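Local coordinates for protein putative regulator (Escherichia coli O6, PDB 3HFI) that is a putative transcription regulator whose crystallised part, a UTRA domain, probably binds a small effector molecule and so modulates DNA binding, at residues A[28-33]-A[52-57]; A[68-73]-A[150-155]; A[75-80]-A[142-147]. One frame throughout, in Å; residues are numbered along the deposited sequence.

Interaction 1: residues A[28-33]-A[52-57]; sequences VITSRI and ILYLER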
# COMPACT_ATOMS: atom_id res chain seq x y z
N VAL A 28 3.80 -18.71 7.70
CA VAL A 28 2.77 -18.59 8.72
C VAL A 28 3.36 -19.02 10.04
O VAL A 28 3.93 -20.08 10.11
CB VAL A 28 1.48 -19.38 8.37
CG1 VAL A 28 0.50 -19.36 9.53
CG2 VAL A 28 0.78 -18.75 7.15
N ILE A 29 3.33 -18.16 11.04
CA ILE A 29 3.82 -18.48 12.38
C ILE A 29 2.67 -19.13 13.15
O ILE A 29 2.82 -20.15 13.80
CB ILE A 29 4.26 -17.18 13.11
CG1 ILE A 29 5.54 -16.63 12.46
CG2 ILE A 29 4.49 -17.43 14.56
CD1 ILE A 29 5.87 -15.15 12.80
N THR A 30 1.50 -18.53 13.06
CA THR A 30 0.38 -19.00 13.82
C THR A 30 -0.91 -18.53 13.23
O THR A 30 -0.96 -17.54 12.48
CB THR A 30 0.50 -18.63 15.35
OG1 THR A 30 -0.28 -19.55 16.10
CG2 THR A 30 0.05 -17.26 15.67
N SER A 31 -1.95 -19.29 13.53
CA SER A 31 -3.30 -18.85 13.26
C SER A 31 -4.32 -19.21 14.33
O SER A 31 -4.11 -20.10 15.09
CB SER A 31 -3.77 -19.31 11.89
OG SER A 31 -3.99 -20.67 11.82
N ARG A 32 -5.47 -18.57 14.30
CA ARG A 32 -6.42 -18.70 15.38
C ARG A 32 -7.75 -18.18 14.92
O ARG A 32 -7.76 -17.20 14.16
CB ARG A 32 -6.00 -17.72 16.45
CG ARG A 32 -6.17 -18.14 17.77
CD ARG A 32 -5.20 -17.32 18.66
NE ARG A 32 -5.34 -15.85 18.52
CZ ARG A 32 -4.30 -15.00 18.60
NH1 ARG A 32 -3.05 -15.49 18.74
NH2 ARG A 32 -4.49 -13.67 18.47
N ILE A 33 -8.85 -18.78 15.37
CA ILE A 33 -10.18 -18.21 15.17
C ILE A 33 -10.43 -17.47 16.49
O ILE A 33 -10.27 -18.07 17.55
CB ILE A 33 -11.28 -19.27 15.01
CG1 ILE A 33 -11.03 -20.13 13.75
CG2 ILE A 33 -12.65 -18.62 14.96
CD1 ILE A 33 -10.76 -19.31 12.57
N ILE A 52 -13.46 -14.26 13.83
CA ILE A 52 -12.65 -13.91 12.69
C ILE A 52 -11.45 -14.81 12.70
O ILE A 52 -11.15 -15.46 13.74
CB ILE A 52 -12.27 -12.41 12.68
CG1 ILE A 52 -11.50 -11.95 13.97
CG2 ILE A 52 -13.52 -11.54 12.40
CD1 ILE A 52 -9.98 -12.26 13.97
N LEU A 53 -10.77 -14.90 11.56
CA LEU A 53 -9.49 -15.63 11.46
C LEU A 53 -8.27 -14.69 11.69
O LEU A 53 -8.14 -13.66 11.03
CB LEU A 53 -9.37 -16.30 10.07
CG LEU A 53 -8.08 -17.08 9.73
CD1 LEU A 53 -7.95 -18.22 10.73
CD2 LEU A 53 -8.13 -17.57 8.27
N TYR A 54 -7.40 -15.03 12.64
CA TYR A 54 -6.23 -14.28 12.90
C TYR A 54 -5.07 -15.07 12.28
O TYR A 54 -5.00 -16.25 12.46
CB TYR A 54 -6.00 -14.17 14.38
CG TYR A 54 -4.62 -13.68 14.76
CD1 TYR A 54 -4.36 -12.31 14.93
CD2 TYR A 54 -3.59 -14.57 15.00
CE1 TYR A 54 -3.12 -11.85 15.32
CE2 TYR A 54 -2.30 -14.11 15.39
CZ TYR A 54 -2.09 -12.74 15.54
OH TYR A 54 -0.83 -12.25 15.87
N LEU A 55 -4.21 -14.42 11.50
CA LEU A 55 -3.03 -15.05 10.90
C LEU A 55 -1.84 -14.20 11.23
O LEU A 55 -1.85 -12.99 10.99
CB LEU A 55 -3.19 -15.04 9.40
CG LEU A 55 -3.32 -16.20 8.50
CD1 LEU A 55 -4.30 -17.29 9.05
CD2 LEU A 55 -3.70 -15.65 7.10
N GLU A 56 -0.79 -14.83 11.73
CA GLU A 56 0.47 -14.13 11.92
C GLU A 56 1.50 -14.69 10.95
O GLU A 56 1.74 -15.92 10.93
CB GLU A 56 0.95 -14.33 13.36
CG GLU A 56 2.08 -13.44 13.83
CD GLU A 56 2.40 -13.67 15.34
OE1 GLU A 56 2.32 -14.83 15.85
OE2 GLU A 56 2.73 -12.69 16.04
N ARG A 57 2.10 -13.80 10.17
CA ARG A 57 2.97 -14.15 9.05
C ARG A 57 4.24 -13.34 9.09
O ARG A 57 4.20 -12.14 9.40
CB ARG A 57 2.23 -13.90 7.74
CG ARG A 57 1.14 -14.93 7.51
CD ARG A 57 0.01 -14.36 6.74
NE ARG A 57 0.40 -14.22 5.37
CZ ARG A 57 0.35 -13.10 4.64
NH1 ARG A 57 -0.10 -11.93 5.11
NH2 ARG A 57 0.76 -13.16 3.40
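Arg32 and Tyr54 exchange two backbone hydrogen bonds: Tyr54 N reaches Arg32 O over 2.7 Å and runs nearly straight, while Arg32 N answers to Tyr54 O. The Arg32 guanidinium lies flat over the Tyr54 ring, the planes only 12° apart and Arg32 CZ 4.0 Å from the ring centroid, a cation-pi stack that suits a cation beside an electron-rich aromatic face. Tyr54 CG stands anti to the backbone N (chi1 166°), and chi2 of 91° turns the ring to offer its face to Arg32; Thr30 CG2 comes to its edge. Arg32 also forms a salt bridge with Glu34, and Tyr54 OH bonds Glu70 of the next strand. Further along segment 52-57, Glu56 N donates to Thr30 O at 2.8 Å. Glu56 O takes two donors, Ile29 N at 2.7 Å and, weakly, Thr30 N. Two residues opposite one make a classic beta bulge, set in the antiparallel pairing of strands 26-35 and 51-60 at one margin of the UTRA-domain sheet; Ile29 accommodates it by adopting helix-like backbone angles. Near the bulge, the methyl groups Thr30 CG2 and Ile29 CG2 approach Glu56 OE1, the former to 3.3 Å. The other face of the sheet is mainly aliphatic here. Ile33 CD1 meets Leu53 CD1 at 3.5 Å, and Leu55 CD1 lies 3.5 Å from Ser31 CB; Ser31, small and polar, suits an exposed position. Val28 CG2 rests on the aliphatic CG of Arg57 at 3.9 Å, and the charged end of Arg57 goes on to Asn71.

Interaction 2: residues A[68-73]-A[150-155]; sequences LIENRI and NVWLKG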
# COMPACT_ATOMS: atom_id res chain seq x y z
N LEU A 68 6.61 -8.33 10.09
CA LEU A 68 5.66 -9.21 10.78
C LEU A 68 4.25 -8.69 10.48
O LEU A 68 3.96 -7.52 10.66
CB LEU A 68 5.98 -9.22 12.27
CG LEU A 68 5.12 -10.08 13.20
CD1 LEU A 68 5.35 -11.58 12.98
CD2 LEU A 68 5.53 -9.64 14.58
N ILE A 69 3.39 -9.57 9.97
CA ILE A 69 2.06 -9.23 9.54
C ILE A 69 1.06 -10.01 10.37
O ILE A 69 1.17 -11.25 10.48
CB ILE A 69 1.83 -9.58 8.06
CG1 ILE A 69 3.00 -9.03 7.21
CG2 ILE A 69 0.44 -9.05 7.62
CD1 ILE A 69 2.93 -9.38 5.73
N GLU A 70 0.09 -9.31 10.95
CA GLU A 70 -1.05 -9.91 11.66
C GLU A 70 -2.31 -9.55 10.91
O GLU A 70 -2.71 -8.38 10.89
CB GLU A 70 -1.10 -9.34 13.05
CG GLU A 70 0.11 -9.67 13.80
CD GLU A 70 0.02 -9.15 15.19
OE1 GLU A 70 0.37 -7.96 15.40
OE2 GLU A 70 -0.38 -9.96 16.08
N ASN A 71 -2.88 -10.52 10.22
CA ASN A 71 -4.09 -10.32 9.45
C ASN A 71 -5.31 -10.78 10.27
O ASN A 71 -5.25 -11.81 10.95
CB ASN A 71 -4.04 -11.17 8.16
CG ASN A 71 -2.85 -10.88 7.31
OD1 ASN A 71 -1.99 -11.74 7.09
ND2 ASN A 71 -2.82 -9.68 6.75
N ARG A 72 -6.41 -10.05 10.20
CA ARG A 72 -7.65 -10.45 10.77
C ARG A 72 -8.71 -10.35 9.67
O ARG A 72 -8.96 -9.28 9.12
CB ARG A 72 -7.98 -9.54 11.93
CG ARG A 72 -7.23 -9.90 13.21
CD ARG A 72 -7.37 -8.90 14.25
NE ARG A 72 -6.74 -9.30 15.52
CZ ARG A 72 -5.53 -8.89 15.91
NH1 ARG A 72 -4.79 -8.15 15.13
NH2 ARG A 72 -5.04 -9.27 17.06
N ILE A 73 -9.33 -11.48 9.39
CA ILE A 73 -10.15 -11.73 8.20
C ILE A 73 -11.59 -12.09 8.56
O ILE A 73 -11.82 -12.97 9.40
CB ILE A 73 -9.54 -12.90 7.37
CG1 ILE A 73 -8.11 -12.54 6.93
CG2 ILE A 73 -10.39 -13.11 6.16
CD1 ILE A 73 -7.09 -13.69 7.10
N ASN A 150 -2.30 -5.53 10.73
CA ASN A 150 -1.32 -4.76 11.47
C ASN A 150 0.04 -5.23 11.03
O ASN A 150 0.31 -6.45 11.09
CB ASN A 150 -1.43 -5.04 12.95
CG ASN A 150 -2.53 -4.24 13.60
OD1 ASN A 150 -2.26 -3.22 14.20
ND2 ASN A 150 -3.77 -4.67 13.47
N VAL A 151 0.90 -4.30 10.59
CA VAL A 151 2.19 -4.66 10.01
C VAL A 151 3.29 -3.98 10.80
O VAL A 151 3.18 -2.80 11.11
CB VAL A 151 2.27 -4.27 8.54
CG1 VAL A 151 3.58 -4.67 7.96
CG2 VAL A 151 1.14 -4.94 7.75
N TRP A 152 4.34 -4.73 11.10
CA TRP A 152 5.47 -4.26 11.88
C TRP A 152 6.67 -4.32 10.98
O TRP A 152 7.12 -5.40 10.61
CB TRP A 152 5.66 -5.16 13.07
CG TRP A 152 4.41 -5.31 13.80
CD1 TRP A 152 3.41 -6.23 13.58
CD2 TRP A 152 3.97 -4.46 14.83
NE1 TRP A 152 2.36 -6.00 14.43
CE2 TRP A 152 2.68 -4.93 15.22
CE3 TRP A 152 4.52 -3.36 15.47
CZ2 TRP A 152 1.95 -4.31 16.23
CZ3 TRP A 152 3.82 -2.76 16.47
CH2 TRP A 152 2.54 -3.24 16.86
N LEU A 153 7.15 -3.14 10.61
CA LEU A 153 8.03 -3.01 9.46
C LEU A 153 9.20 -2.54 10.23
O LEU A 153 9.03 -1.62 10.98
CB LEU A 153 7.90 -1.67 8.77
CG LEU A 153 7.09 -1.66 7.48
CD1 LEU A 153 5.63 -1.77 7.78
CD2 LEU A 153 7.40 -0.35 6.75
N LYS A 154 10.38 -3.13 10.11
CA LYS A 154 11.49 -2.65 10.97
C LYS A 154 12.39 -1.74 10.13
O LYS A 154 13.40 -1.23 10.62
CB LYS A 154 11.89 -4.12 10.68
CG LYS A 154 13.35 -4.50 10.85
CD LYS A 154 13.54 -5.96 10.41
CE LYS A 154 15.02 -6.36 10.30
NZ LYS A 154 15.49 -7.29 11.38
N GLY A 155 12.04 -1.56 8.86
CA GLY A 155 12.80 -0.74 7.94
C GLY A 155 12.23 0.61 7.54
O GLY A 155 12.43 1.58 8.25
O HOH W 1 -4.84 -7.18 12.34
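Trp152 and Glu70 lean toward each other on one face of the sheet, although they are not direct partners in the strand pairing. Indole NE1 of Trp152 donates to Glu70 OE1 at 3.0 Å, entering on the anti side of the carboxylate, with the carboxylate and ring planes 47° apart. Glu70 is extended beyond CG (chi2 -178°), a shape that carries its acid group to the indole edge. Leu68, the partner of Trp152, brings CD2 to within 4.1 Å of Trp152 CD1, and the Leu68 carbonyl oxygen sits 3.2 Å from the same CD1, near the ring plane. A large aromatic suits this place because it offers an N-H at one edge while burying carbon against Leu68, and helix 117-123 covers the pair through Arg119 and Leu123. Further along, Arg72 and Asn150 turn their guanidinium and amide planes 83° apart. A water bridges them, accepting from Arg72 NH1 at 3.0 Å and from Asn150 ND2 while donating to Glu70 O; Arg72 NE makes a salt bridge with Glu34 on strand 26-35. On the reverse face Ile69 and Val151 stand side by side, their CG2 atoms 4.2 Å apart, and Gly161 of the second subunit packs on both. Underneath runs a regular antiparallel ladder joining strands 65-73 and 144-153, with two hydrogen bonds between Glu70 and Asn150 and two between Leu68 and Trp152. The buried Glu70 carboxylate holds Trp152 and, by a salt bridge, Arg119 through OE1, and Tyr54 OH through OE2, which would probably stabilise its negative charge and limit its rotation.

Interaction 3: residues A[75-80]-A[142-147]; sequences IELCPG and RELPVE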
# COMPACT_ATOMS: atom_id res chain seq x y z
N ILE A 75 -14.34 -14.10 7.97
CA ILE A 75 -14.47 -15.40 7.33
C ILE A 75 -15.86 -15.65 6.71
O ILE A 75 -16.00 -16.46 5.79
CB ILE A 75 -14.04 -16.54 8.29
CG1 ILE A 75 -14.82 -16.57 9.58
CG2 ILE A 75 -12.61 -16.37 8.72
CD1 ILE A 75 -13.98 -17.25 10.71
N GLU A 76 -16.86 -14.90 7.16
CA GLU A 76 -18.22 -15.02 6.57
C GLU A 76 -18.24 -14.72 5.08
O GLU A 76 -19.06 -15.24 4.36
CB GLU A 76 -19.19 -14.08 7.26
CG GLU A 76 -19.08 -14.07 8.82
CD GLU A 76 -19.08 -15.45 9.45
OE1 GLU A 76 -19.84 -16.35 8.97
OE2 GLU A 76 -18.32 -15.65 10.46
N LEU A 77 -17.29 -13.92 4.62
CA LEU A 77 -17.21 -13.53 3.22
C LEU A 77 -16.42 -14.50 2.34
O LEU A 77 -16.50 -14.39 1.11
CB LEU A 77 -16.56 -12.12 3.15
CG LEU A 77 -17.43 -11.00 3.75
CD1 LEU A 77 -16.70 -9.60 3.78
CD2 LEU A 77 -18.79 -10.99 2.87
N CYS A 78 -15.62 -15.39 2.95
CA CYS A 78 -14.82 -16.39 2.24
C CYS A 78 -14.95 -17.73 2.92
O CYS A 78 -14.06 -18.15 3.72
CB CYS A 78 -13.34 -16.04 2.09
SG CYS A 78 -12.73 -14.72 3.04
N PRO A 79 -16.06 -18.42 2.59
CA PRO A 79 -16.30 -19.83 2.86
C PRO A 79 -15.06 -20.63 2.46
O PRO A 79 -14.65 -20.56 1.28
CB PRO A 79 -17.52 -20.18 1.99
CG PRO A 79 -18.22 -18.84 1.76
CD PRO A 79 -17.10 -17.85 1.69
N GLY A 80 -14.45 -21.28 3.48
CA GLY A 80 -13.35 -22.24 3.28
C GLY A 80 -11.97 -21.77 3.72
O GLY A 80 -11.02 -22.58 3.77
N ARG A 142 -16.62 -0.39 -1.28
CA ARG A 142 -16.52 0.73 -0.40
C ARG A 142 -17.24 0.43 0.91
O ARG A 142 -16.83 0.89 1.95
CB ARG A 142 -17.15 1.96 -1.06
CG ARG A 142 -16.65 3.26 -0.51
CD ARG A 142 -17.35 4.44 -1.17
NE ARG A 142 -16.88 4.67 -2.54
CZ ARG A 142 -15.73 5.29 -2.88
NH1 ARG A 142 -14.89 5.78 -1.95
NH2 ARG A 142 -15.43 5.44 -4.17
N GLU A 143 -18.28 -0.38 0.89
CA GLU A 143 -19.02 -0.66 2.10
C GLU A 143 -18.78 -2.03 2.71
O GLU A 143 -19.43 -2.38 3.65
CB GLU A 143 -20.52 -0.56 1.81
CG GLU A 143 -20.99 0.86 1.44
CD GLU A 143 -21.34 1.02 -0.06
OE1 GLU A 143 -22.38 0.45 -0.47
OE2 GLU A 143 -20.61 1.74 -0.80
N LEU A 144 -17.84 -2.79 2.17
CA LEU A 144 -17.60 -4.15 2.60
C LEU A 144 -16.10 -4.42 2.83
O LEU A 144 -15.40 -4.91 1.94
CB LEU A 144 -18.15 -5.08 1.54
CG LEU A 144 -18.30 -6.57 1.74
CD1 LEU A 144 -19.16 -6.86 3.00
CD2 LEU A 144 -18.98 -7.12 0.44
N PRO A 145 -15.59 -4.13 4.03
CA PRO A 145 -14.26 -4.55 4.43
C PRO A 145 -14.16 -6.06 4.51
O PRO A 145 -15.18 -6.74 4.71
CB PRO A 145 -14.09 -3.91 5.84
CG PRO A 145 -15.16 -2.97 5.97
CD PRO A 145 -16.29 -3.52 5.15
N VAL A 146 -12.97 -6.61 4.26
CA VAL A 146 -12.76 -8.05 4.38
C VAL A 146 -11.60 -8.39 5.32
O VAL A 146 -11.61 -9.46 5.94
CB VAL A 146 -12.54 -8.74 3.04
CG1 VAL A 146 -11.29 -8.22 2.28
CG2 VAL A 146 -12.45 -10.29 3.25
N GLU A 147 -10.63 -7.49 5.47
CA GLU A 147 -9.42 -7.83 6.23
C GLU A 147 -8.85 -6.60 6.84
O GLU A 147 -8.93 -5.52 6.23
CB GLU A 147 -8.38 -8.52 5.33
CG GLU A 147 -7.15 -9.09 6.05
CD GLU A 147 -6.02 -8.10 6.23
OE1 GLU A 147 -5.83 -7.22 5.36
OE2 GLU A 147 -5.27 -8.21 7.22
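A short 3-10 turn that follows strand 65-73 lays Leu77 against Leu144 and Pro145, packing the loop onto the start of strand 144-153 with helix 91-99 behind. The turn, residues 75-77, is drawn together by a backbone hydrogen bond from Cys78 N to Ile75 O, 3.1 Å long, and it turns Leu77 toward the strand. CG of Leu77 stands anti to its own carbonyl carbon (chi1 -68°), and CD1 continues the chain in extended form (chi2 175°), so that this one methyl makes most of the contact. Leu77 CD1 lies 3.4 Å from Pro145 O. The same Leu77 CD1 is 3.8 Å from Leu144 CD1, and it keeps a looser 4.3 Å from Val146 CB. The second methyl, Leu77 CD2, is 4.1 Å from Leu144 CD1. The two leucines slide past each other in opposite directions, meeting through their branched ends. Leucine suits both positions: a flexible, forked chain can reach across between backbones that lie well apart, Leu77 CA and Leu144 CA being 9.4 Å from each other. Pro145 points its CB away from the loop; its ring packs on Leu137 and Phe139 of strand 130-139, and its carbonyl oxygen meets Leu77. Cys78 adds a looser touch, SG to Val146 CG2 at 4.4 Å, a compact, weakly polar group in a buried spot; on helix 91-99, Leu98 lies against Cys78 and Ile95 against Val146. Val146 itself belongs to a classic beta bulge, since it and Glu147 both face Val138. With methyl carbons, a carbonyl oxygen and, more loosely, a sulfur making the contact, cohesion between the two segments probably comes mainly from dispersion and the exclusion of water, which are less directional than hydrogen bonds.

How the interactions relate
All three contacts belong to the UTRA domain and its antiparallel sheet. Interaction 1 pairs the first two strands; interaction 2 joins the third, 65-73, to 144-153, the last strand in the chain. Their centres lie about 11 Å apart, linked where strands 51-60 and 65-73 run side by side. Interaction 3, about 16 Å from the centre of interaction 1 and 19 Å from that of interaction 2, packs the loop after strand 65-73 on the start of strand 144-153. It is nested within the chain loop that interaction 2 closes, whereas interaction 1 precedes both. Ile75 on Leu53 ties that loop to strand 51-60, while Asn71 to Glu147 links neighbouring strands 65-73 and 144-153 between interactions 2 and 3.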